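Local coordinates for putative methyltransferase (Emericella variicolor, PDB 7DMB), which probably transfers a methyl group from S-adenosyl-L-methionine, acting in trans with a polyketide synthase in calbistrin biosynthesis, at residues A[259-271]-A[288-301]. Sequence-based numbering, arbitrary orientation.
Sequences ALDISKDPVEQGF and TPCLVETLKNVRTL. With SAH (S-adenosyl-L-homocysteine), chain C.
Asn297 reaches from helix 291-301 into the turn 261-264 and donates through ND2 to the backbone O of Ile262, at 2.9 Å. The bond is fairly straight (161°) and lies close to the amide plane, but the N-H meets the oxygen from above the carbonyl plane. Water 1 also accepts from ND2 and donates to Ser263 O. Water 2 links the same Ser263 O to Glu293 OE1. Ile262 lies against the helix beside this bond. With CG1 anti to the backbone N (chi1 -163°), CG1 lies against Val298 CG2. The chi2 of 58° then sets CD1 3.8 Å from Asn297 CB. The CG2 branch of Ile262 touches Thr288 CG2 at 3.8 Å. Further along, Leu301 CD2 touches both Pro266 CB (3.8 Å) and Phe271 CB (3.7 Å). Pro266 CG lies 3.6 Å from the backbone O of Asn297, and its CD faces the Asn297 side chain. Val267 and Thr300 meet through their CG2 methyls. The turn also holds the adenine of SAH: Ile262 N donates to N1 (3.1 Å), and N6 donates to Asp261 OD2. Gln269 braces Asp261 by bonding its backbone N and O. This adenine-binding loop is characteristic of the Rossmann-like methyltransferase fold. It follows strand 255-259 at the sheet edge. Leu260 and Ile262 also touch strand 200-205, and the helix packs against strand 358-366 and helix 346-355.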
# COMPACT_ATOMS: atom_id res chain seq x y z
N ALA A 259 -20.02 0.06 1.24
CA ALA A 259 -19.20 1.19 0.78
C ALA A 259 -18.92 2.14 1.94
O ALA A 259 -19.71 2.28 2.87
CB ALA A 259 -19.90 1.94 -0.36
N LEU A 260 -17.76 2.81 1.87
CA LEU A 260 -17.37 3.77 2.89
C LEU A 260 -16.27 4.68 2.37
O LEU A 260 -15.24 4.20 1.86
CB LEU A 260 -16.89 3.08 4.17
CG LEU A 260 -16.27 4.05 5.17
CD1 LEU A 260 -17.34 5.02 5.68
CD2 LEU A 260 -15.65 3.31 6.34
N ASP A 261 -16.50 5.98 2.50
CA ASP A 261 -15.53 7.03 2.20
C ASP A 261 -14.98 7.52 3.53
O ASP A 261 -15.66 8.26 4.25
CB ASP A 261 -16.21 8.16 1.43
CG ASP A 261 -15.26 9.30 1.06
OD1 ASP A 261 -15.70 10.16 0.27
OD2 ASP A 261 -14.10 9.35 1.56
N ILE A 262 -13.74 7.13 3.85
CA ILE A 262 -13.17 7.47 5.16
C ILE A 262 -12.76 8.94 5.26
O ILE A 262 -12.50 9.42 6.37
CB ILE A 262 -12.00 6.53 5.49
CG1 ILE A 262 -11.64 6.55 6.99
CG2 ILE A 262 -10.77 6.85 4.63
CD1 ILE A 262 -12.78 6.18 7.94
N SER A 263 -12.74 9.68 4.14
CA SER A 263 -12.51 11.12 4.24
C SER A 263 -13.72 11.88 4.78
O SER A 263 -13.60 13.09 5.00
CB SER A 263 -12.10 11.71 2.87
OG SER A 263 -13.13 11.63 1.89
N LYS A 264 -14.85 11.22 5.00
CA LYS A 264 -16.08 11.86 5.45
C LYS A 264 -16.65 11.09 6.63
O LYS A 264 -16.29 9.94 6.88
CB LYS A 264 -17.13 11.93 4.33
CG LYS A 264 -16.70 12.81 3.18
CD LYS A 264 -17.64 12.65 2.00
CE LYS A 264 -17.02 13.27 0.76
NZ LYS A 264 -17.82 14.38 0.21
N ASP A 265 -17.57 11.74 7.35
CA ASP A 265 -18.12 11.18 8.58
C ASP A 265 -18.74 9.80 8.32
O ASP A 265 -19.65 9.68 7.50
CB ASP A 265 -19.17 12.11 9.18
CG ASP A 265 -19.94 11.46 10.30
OD1 ASP A 265 -19.31 10.75 11.13
OD2 ASP A 265 -21.17 11.64 10.37
N PRO A 266 -18.26 8.75 9.00
CA PRO A 266 -18.86 7.43 8.79
C PRO A 266 -20.26 7.28 9.37
O PRO A 266 -21.08 6.55 8.79
CB PRO A 266 -17.87 6.46 9.45
CG PRO A 266 -16.97 7.29 10.27
CD PRO A 266 -17.03 8.70 9.79
N VAL A 267 -20.58 7.97 10.47
CA VAL A 267 -21.92 7.87 11.05
C VAL A 267 -22.98 8.31 10.04
O VAL A 267 -24.01 7.65 9.87
CB VAL A 267 -22.03 8.67 12.36
CG1 VAL A 267 -23.41 8.41 13.04
CG2 VAL A 267 -20.89 8.32 13.31
N GLU A 268 -22.74 9.43 9.36
CA GLU A 268 -23.71 9.90 8.36
C GLU A 268 -23.82 8.93 7.19
O GLU A 268 -24.88 8.83 6.56
CB GLU A 268 -23.33 11.32 7.90
CG GLU A 268 -24.32 12.00 6.91
CD GLU A 268 -25.72 12.25 7.50
OE1 GLU A 268 -25.85 12.38 8.74
OE2 GLU A 268 -26.69 12.31 6.71
N GLN A 269 -22.75 8.17 6.90
CA GLN A 269 -22.77 7.15 5.85
C GLN A 269 -23.44 5.85 6.28
O GLN A 269 -23.51 4.92 5.47
CB GLN A 269 -21.35 6.86 5.35
CG GLN A 269 -20.65 8.08 4.75
CD GLN A 269 -19.23 7.78 4.33
OE1 GLN A 269 -19.00 7.03 3.37
NE2 GLN A 269 -18.27 8.33 5.06
N GLY A 270 -23.91 5.75 7.52
CA GLY A 270 -24.61 4.56 7.97
C GLY A 270 -23.83 3.61 8.86
O GLY A 270 -24.27 2.47 9.04
N PHE A 271 -22.71 4.05 9.43
CA PHE A 271 -21.87 3.24 10.30
C PHE A 271 -22.04 3.70 11.74
O PHE A 271 -22.32 4.87 12.00
CB PHE A 271 -20.40 3.33 9.86
CG PHE A 271 -20.14 2.66 8.53
CD1 PHE A 271 -19.74 1.32 8.49
CD2 PHE A 271 -20.37 3.33 7.34
CE1 PHE A 271 -19.54 0.68 7.27
CE2 PHE A 271 -20.17 2.69 6.11
CZ PHE A 271 -19.75 1.36 6.09
N THR A 288 -6.37 9.82 0.82
CA THR A 288 -7.35 10.80 1.24
C THR A 288 -6.71 12.18 1.32
O THR A 288 -5.49 12.30 1.45
CB THR A 288 -7.94 10.39 2.59
OG1 THR A 288 -6.96 10.55 3.63
CG2 THR A 288 -8.38 8.94 2.54
N PRO A 289 -7.52 13.25 1.21
CA PRO A 289 -6.94 14.60 1.10
C PRO A 289 -6.38 15.16 2.40
O PRO A 289 -5.44 15.98 2.36
CB PRO A 289 -8.10 15.46 0.57
CG PRO A 289 -9.33 14.65 0.75
CD PRO A 289 -8.93 13.21 0.79
N CYS A 290 -6.88 14.75 3.55
CA CYS A 290 -6.48 15.38 4.80
C CYS A 290 -6.35 14.27 5.84
O CYS A 290 -7.35 13.70 6.27
CB CYS A 290 -7.51 16.44 5.21
SG CYS A 290 -7.28 17.17 6.84
N LEU A 291 -5.12 13.94 6.22
CA LEU A 291 -4.92 12.73 7.02
C LEU A 291 -5.56 12.86 8.40
O LEU A 291 -6.10 11.88 8.93
CB LEU A 291 -3.43 12.41 7.15
CG LEU A 291 -2.71 12.14 5.84
CD1 LEU A 291 -1.33 11.64 6.12
CD2 LEU A 291 -3.51 11.14 4.99
N VAL A 292 -5.51 14.05 9.00
CA VAL A 292 -6.04 14.22 10.35
C VAL A 292 -7.56 14.01 10.36
O VAL A 292 -8.10 13.31 11.23
CB VAL A 292 -5.65 15.60 10.91
CG1 VAL A 292 -6.39 15.87 12.21
CG2 VAL A 292 -4.14 15.67 11.14
N GLU A 293 -8.27 14.58 9.39
CA GLU A 293 -9.71 14.35 9.31
C GLU A 293 -10.00 12.88 9.05
O GLU A 293 -10.94 12.30 9.61
CB GLU A 293 -10.32 15.22 8.22
CG GLU A 293 -10.87 16.55 8.73
CD GLU A 293 -11.42 17.41 7.60
OE1 GLU A 293 -12.04 16.82 6.68
OE2 GLU A 293 -11.25 18.65 7.64
N THR A 294 -9.18 12.25 8.21
CA THR A 294 -9.29 10.82 7.95
C THR A 294 -9.07 10.01 9.22
O THR A 294 -9.83 9.07 9.51
CB THR A 294 -8.27 10.40 6.90
OG1 THR A 294 -8.74 10.83 5.62
CG2 THR A 294 -8.04 8.88 6.93
N LEU A 295 -8.03 10.34 9.98
CA LEU A 295 -7.79 9.59 11.20
C LEU A 295 -8.88 9.85 12.26
O LEU A 295 -9.25 8.93 12.99
CB LEU A 295 -6.37 9.90 11.71
CG LEU A 295 -5.23 9.35 10.84
CD1 LEU A 295 -3.89 10.03 11.07
CD2 LEU A 295 -5.06 7.84 11.01
N LYS A 296 -9.43 11.07 12.32
CA LYS A 296 -10.56 11.32 13.22
C LYS A 296 -11.78 10.50 12.82
O LYS A 296 -12.57 10.09 13.69
CB LYS A 296 -10.94 12.80 13.24
CG LYS A 296 -9.89 13.74 13.87
CD LYS A 296 -10.32 15.22 13.77
CE LYS A 296 -9.34 16.14 14.51
NZ LYS A 296 -9.84 17.53 14.65
N ASN A 297 -11.96 10.25 11.53
CA ASN A 297 -13.07 9.41 11.10
C ASN A 297 -12.81 7.94 11.44
O ASN A 297 -13.75 7.22 11.80
CB ASN A 297 -13.34 9.59 9.61
CG ASN A 297 -13.96 10.95 9.29
OD1 ASN A 297 -14.63 11.55 10.14
ND2 ASN A 297 -13.73 11.43 8.08
N VAL A 298 -11.55 7.50 11.38
CA VAL A 298 -11.23 6.15 11.86
C VAL A 298 -11.51 6.04 13.36
O VAL A 298 -12.04 5.03 13.83
CB VAL A 298 -9.77 5.79 11.53
CG1 VAL A 298 -9.39 4.49 12.22
CG2 VAL A 298 -9.57 5.66 10.03
N ARG A 299 -11.16 7.07 14.13
CA ARG A 299 -11.36 7.02 15.58
C ARG A 299 -12.84 6.97 15.94
O ARG A 299 -13.24 6.27 16.89
CB ARG A 299 -10.71 8.24 16.26
CG ARG A 299 -10.87 8.24 17.79
CD ARG A 299 -10.89 9.64 18.35
NE ARG A 299 -10.24 9.74 19.65
CZ ARG A 299 -10.88 9.79 20.82
NH1 ARG A 299 -12.21 9.73 20.85
NH2 ARG A 299 -10.20 9.88 21.95
N THR A 300 -13.67 7.70 15.20
CA THR A 300 -15.11 7.65 15.41
C THR A 300 -15.63 6.22 15.37
O THR A 300 -16.50 5.85 16.17
CB THR A 300 -15.82 8.52 14.35
OG1 THR A 300 -15.53 9.90 14.62
CG2 THR A 300 -17.32 8.31 14.36
N LEU A 301 -15.08 5.39 14.48
CA LEU A 301 -15.52 4.00 14.35
C LEU A 301 -15.06 3.12 15.50
O LEU A 301 -15.70 2.09 15.77
CB LEU A 301 -15.03 3.42 13.02
CG LEU A 301 -15.69 3.96 11.75
CD1 LEU A 301 -14.87 3.65 10.51
CD2 LEU A 301 -17.11 3.40 11.60
N SAH C . -6.14 -2.26 0.10
CA SAH C . -5.87 -2.23 -1.37
CB SAH C . -4.49 -1.63 -1.68
CG SAH C . -4.50 -0.12 -1.69
SD SAH C . -5.40 0.62 -3.09
C SAH C . -5.95 -3.66 -1.92
O SAH C . -6.52 -3.80 -3.02
OXT SAH C . -5.46 -4.58 -1.22
C5' SAH C . -6.37 1.89 -2.24
C4' SAH C . -7.82 1.47 -2.06
O4' SAH C . -8.48 2.44 -1.21
C3' SAH C . -8.61 1.41 -3.36
O3' SAH C . -9.35 0.19 -3.41
C2' SAH C . -9.50 2.65 -3.29
O2' SAH C . -10.74 2.54 -3.95
C1' SAH C . -9.71 2.81 -1.79
N9 SAH C . -10.00 4.18 -1.39
C8 SAH C . -9.50 5.31 -1.99
N7 SAH C . -9.91 6.42 -1.44
C5 SAH C . -10.74 6.01 -0.41
C6 SAH C . -11.49 6.72 0.54
N6 SAH C . -11.52 8.05 0.61
N1 SAH C . -12.22 6.00 1.43
C2 SAH C . -12.19 4.66 1.35
N3 SAH C . -11.52 3.89 0.50
C4 SAH C . -10.81 4.62 -0.37
O HOH W 1 -14.58 14.17 7.78
O HOH W 2 -11.37 14.64 4.79